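Long-range contact in DyP (Bjerkandera adusta, PDB 3MM3), which is a heme b enzyme of the dye-decolorizing peroxidase family that probably uses hydrogen peroxide to oxidise dyes and other substrates: residues I332-E337 with G353-E358. The protein carries 1 engineered substitution. Residues are numbered along the deposited sequence; the frame is centred on the assembly and turned at random.
Sequences IPYGPE and GLLFVE. With HEM (protoporphyrin IX containing Fe), chain B; CYN (cyanide ion), chain C.
Ile332-Tyr334 runs antiparallel to Gly353-Leu355, with four backbone hydrogen bonds in two hydrogen-bonded pairs, Ile332 with Leu355 and Tyr334 with Gly353. Between them lies the non-hydrogen-bonded pair Pro333 with Leu354. There Pro333 CA gives a CA-H...O contact to Gly353 O at 3.3 Å. The two strands are neighbours in the antiparallel sheet of the C-terminal ferredoxin-like half of the DyP fold. Strand 328-334 lies at one side, where Pro333 makes a backbone hydrogen bond with Ser155 of the other sheet.

Tyr334 makes the largest contribution to the contact. Its chi1 of 79° sets CG between the backbone N and the carbonyl carbon, which folds the ring across Gly353. Gly353 N sits 3.4 Å above the Tyr334 ring plane, over its centre, and Tyr334 CE2 lies 3.4 Å from Gly353 CA. A CB on Gly353 would clash with Tyr334 CE2. Leu355 CD2 meets Tyr334 CD2 at 3.6 Å, obliquely to the ring. Tyr334 OH hydrogen-bonds to Asp351 OD1, just before 353-358. An alanine at Tyr334 is likely to uncover Gly353 and the Leu355 methyl, and leave Asp351 without this hydroxyl.

On the same face, Ile332 and Leu355 lie side by side, with Ile332 CG2 4.0 Å from Leu355 CB. Phe26 of the other sheet touches Leu355. On the opposite face, Leu354 CD1 rests by Ile332 O, and Leu354 CD2 lies 3.7 Å from heme CBB. Phe356 CE1 lies 3.6 Å from the cyanide nitrogen, near the ring plane, and 3.4 Å from heme C1C, with heme CMC over one ring face. Cyanide is also hydrogen-bonded to Arg329 and the engineered Asn171. The chemistry divides by face: Ile332, Leu355 and the Tyr334 ring are apolar, with His222 against the last two; Leu354 and Phe356 wall the heme pocket.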
loop_
_atom_site.group_PDB
_atom_site.type_symbol
_atom_site.label_atom_id
_atom_site.label_comp_id
_atom_site.label_asym_id
_atom_site.label_seq_id
_atom_site.Cartn_x
_atom_site.Cartn_y
_atom_site.Cartn_z
ATOM N N ILE A 332 -4.546 -5.189 -1.459
ATOM C CA ILE A 332 -5.262 -6.241 -2.164
ATOM C C ILE A 332 -6.214 -5.614 -3.188
ATOM O O ILE A 332 -6.877 -4.614 -2.891
ATOM C CB ILE A 332 -6.016 -7.174 -1.177
ATOM C CG1 ILE A 332 -6.466 -8.466 -1.883
ATOM C CG2 ILE A 332 -7.143 -6.424 -0.452
ATOM C CD1 ILE A 332 -6.969 -9.545 -0.938
ATOM N N PRO A 333 -6.290 -6.191 -4.402
ATOM C CA PRO A 333 -7.251 -5.718 -5.389
ATOM C C PRO A 333 -8.680 -5.957 -4.924
ATOM O O PRO A 333 -8.911 -6.819 -4.069
ATOM C CB PRO A 333 -6.947 -6.588 -6.621
ATOM C CG PRO A 333 -5.529 -6.998 -6.447
ATOM C CD PRO A 333 -5.403 -7.229 -4.966
ATOM N N TYR A 334 -9.626 -5.202 -5.471
ATOM C CA TYR A 334 -11.047 -5.492 -5.265
ATOM C C TYR A 334 -11.785 -5.373 -6.580
ATOM O O TYR A 334 -11.319 -4.693 -7.507
ATOM C CB TYR A 334 -11.672 -4.579 -4.196
ATOM C CG TYR A 334 -12.020 -3.186 -4.683
ATOM C CD1 TYR A 334 -13.250 -2.934 -5.289
ATOM C CD2 TYR A 334 -11.130 -2.125 -4.544
ATOM C CE1 TYR A 334 -13.580 -1.668 -5.739
ATOM C CE2 TYR A 334 -11.457 -0.854 -4.985
ATOM C CZ TYR A 334 -12.680 -0.629 -5.587
ATOM O OH TYR A 334 -12.977 0.645 -6.022
ATOM N N GLY A 335 -12.942 -6.023 -6.646
ATOM C CA GLY A 335 -13.843 -5.877 -7.771
ATOM C C GLY A 335 -13.657 -6.959 -8.806
ATOM O O GLY A 335 -12.673 -7.698 -8.780
ATOM N N PRO A 336 -14.606 -7.045 -9.745
ATOM C CA PRO A 336 -14.590 -8.089 -10.744
ATOM C C PRO A 336 -13.533 -7.818 -11.799
ATOM O O PRO A 336 -13.061 -6.676 -11.937
ATOM C CB PRO A 336 -15.989 -7.999 -11.359
ATOM C CG PRO A 336 -16.394 -6.595 -11.188
ATOM C CD PRO A 336 -15.775 -6.158 -9.880
ATOM N N GLU A 337 -13.163 -8.862 -12.526
ATOM C CA GLU A 337 -12.292 -8.723 -13.679
ATOM C C GLU A 337 -12.892 -7.772 -14.702
ATOM O O GLU A 337 -14.117 -7.582 -14.757
ATOM C CB GLU A 337 -12.020 -10.090 -14.302
ATOM C CG GLU A 337 -11.182 -10.962 -13.404
ATOM C CD GLU A 337 -9.781 -10.407 -13.256
ATOM O OE1 GLU A 337 -8.986 -10.585 -14.202
ATOM O OE2 GLU A 337 -9.481 -9.780 -12.206
ATOM N N GLY A 353 -10.615 -1.921 -8.182
ATOM C CA GLY A 353 -9.476 -1.104 -7.775
ATOM C C GLY A 353 -8.570 -1.783 -6.786
ATOM O O GLY A 353 -8.363 -2.998 -6.851
ATOM N N LEU A 354 -8.041 -0.986 -5.866
ATOM C CA LEU A 354 -7.040 -1.446 -4.916
ATOM C C LEU A 354 -7.404 -0.959 -3.527
ATOM O O LEU A 354 -7.694 0.219 -3.340
ATOM C CB LEU A 354 -5.639 -0.934 -5.287
ATOM C CG LEU A 354 -4.459 -1.576 -4.538
ATOM C CD1 LEU A 354 -4.322 -3.067 -4.907
ATOM C CD2 LEU A 354 -3.174 -0.850 -4.849
ATOM N N LEU A 355 -7.403 -1.878 -2.570
ATOM C CA LEU A 355 -7.493 -1.526 -1.161
ATOM C C LEU A 355 -6.057 -1.473 -0.665
ATOM O O LEU A 355 -5.411 -2.502 -0.460
ATOM C CB LEU A 355 -8.334 -2.562 -0.383
ATOM C CG LEU A 355 -9.725 -2.798 -0.989
ATOM C CD1 LEU A 355 -10.452 -3.865 -0.198
ATOM C CD2 LEU A 355 -10.561 -1.514 -1.041
ATOM N N PHE A 356 -5.558 -0.253 -0.516
ATOM C CA PHE A 356 -4.141 -0.000 -0.295
ATOM C C PHE A 356 -3.852 0.211 1.184
ATOM O O PHE A 356 -4.562 0.946 1.874
ATOM C CB PHE A 356 -3.746 1.212 -1.133
ATOM C CG PHE A 356 -2.360 1.729 -0.882
ATOM C CD1 PHE A 356 -1.299 1.333 -1.693
ATOM C CD2 PHE A 356 -2.125 2.662 0.133
ATOM C CE1 PHE A 356 -0.010 1.841 -1.474
ATOM C CE2 PHE A 356 -0.847 3.179 0.353
ATOM C CZ PHE A 356 0.215 2.775 -0.458
ATOM N N VAL A 357 -2.781 -0.429 1.644
ATOM C CA VAL A 357 -2.410 -0.423 3.049
ATOM C C VAL A 357 -0.907 -0.196 3.137
ATOM O O VAL A 357 -0.124 -0.944 2.549
ATOM C CB VAL A 357 -2.784 -1.793 3.691
ATOM C CG1 VAL A 357 -2.254 -1.912 5.092
ATOM C CG2 VAL A 357 -4.294 -2.004 3.698
ATOM N N GLU A 358 -0.505 0.833 3.870
ATOM C CA GLU A 358 0.919 1.085 4.083
ATOM C C GLU A 358 1.165 1.372 5.565
ATOM O O GLU A 358 0.460 2.189 6.164
ATOM C CB GLU A 358 1.380 2.236 3.198
ATOM C CG GLU A 358 2.861 2.332 3.044
ATOM C CD GLU A 358 3.301 3.210 1.873
ATOM O OE1 GLU A 358 2.587 4.157 1.507
ATOM O OE2 GLU A 358 4.391 2.956 1.311
HETATM C CHA HEM B . 5.310 -0.693 -5.858
HETATM C CHB HEM B . 1.045 -0.568 -8.113
HETATM C CHC HEM B . -0.380 3.029 -5.221
HETATM C CHD HEM B . 3.906 3.005 -3.024
HETATM C C1A HEM B . 4.299 -0.952 -6.739
HETATM C C2A HEM B . 4.340 -1.929 -7.799
HETATM C C3A HEM B . 3.164 -1.885 -8.429
HETATM C C4A HEM B . 2.338 -0.903 -7.775
HETATM C CMA HEM B . 2.716 -2.731 -9.633
HETATM C CAA HEM B . 5.563 -2.811 -8.139
HETATM C CBA HEM B . 5.740 -4.001 -7.191
HETATM C CGA HEM B . 6.797 -3.754 -6.137
HETATM O O1A HEM B . 7.839 -3.147 -6.462
HETATM O O2A HEM B . 6.628 -4.189 -4.992
HETATM C C1B HEM B . 0.277 0.406 -7.527
HETATM C C2B HEM B . -1.099 0.708 -7.848
HETATM C C3B HEM B . -1.496 1.697 -7.042
HETATM C C4B HEM B . -0.378 2.036 -6.176
HETATM C CMB HEM B . -1.909 -0.000 -8.952
HETATM C CAB HEM B . -2.874 2.383 -6.978
HETATM C CBB HEM B . -4.006 1.775 -7.351
HETATM C C1C HEM B . 0.676 3.376 -4.416
HETATM C C2C HEM B . 0.700 4.496 -3.497
HETATM C C3C HEM B . 1.908 4.494 -2.893
HETATM C C4C HEM B . 2.653 3.377 -3.419
HETATM C CMC HEM B . -0.492 5.457 -3.277
HETATM C CAC HEM B . 2.458 5.457 -1.821
HETATM C CBC HEM B . 2.142 6.751 -1.822
HETATM C C1D HEM B . 4.628 1.961 -3.531
HETATM C C2D HEM B . 5.906 1.551 -3.025
HETATM C C3D HEM B . 6.344 0.421 -3.903
HETATM C C4D HEM B . 5.290 0.251 -4.865
HETATM C CMD HEM B . 6.695 2.109 -1.828
HETATM C CAD HEM B . 7.656 -0.349 -3.770
HETATM C CBD HEM B . 8.751 0.508 -4.401
HETATM C CGD HEM B . 10.120 -0.094 -4.192
HETATM O O1D HEM B . 10.880 -0.205 -5.187
HETATM O O2D HEM B . 10.472 -0.456 -3.045
HETATM N NA HEM B . 3.059 -0.359 -6.742
HETATM N NB HEM B . 0.703 1.232 -6.492
HETATM N NC HEM B . 1.888 2.729 -4.365
HETATM N ND HEM B . 4.270 1.162 -4.619
HETATM FE FE HEM B . 2.475 1.218 -5.573
HETATM C C CYN C . 1.610 -0.108 -4.270
HETATM N N CYN C . 1.071 -0.884 -3.617
#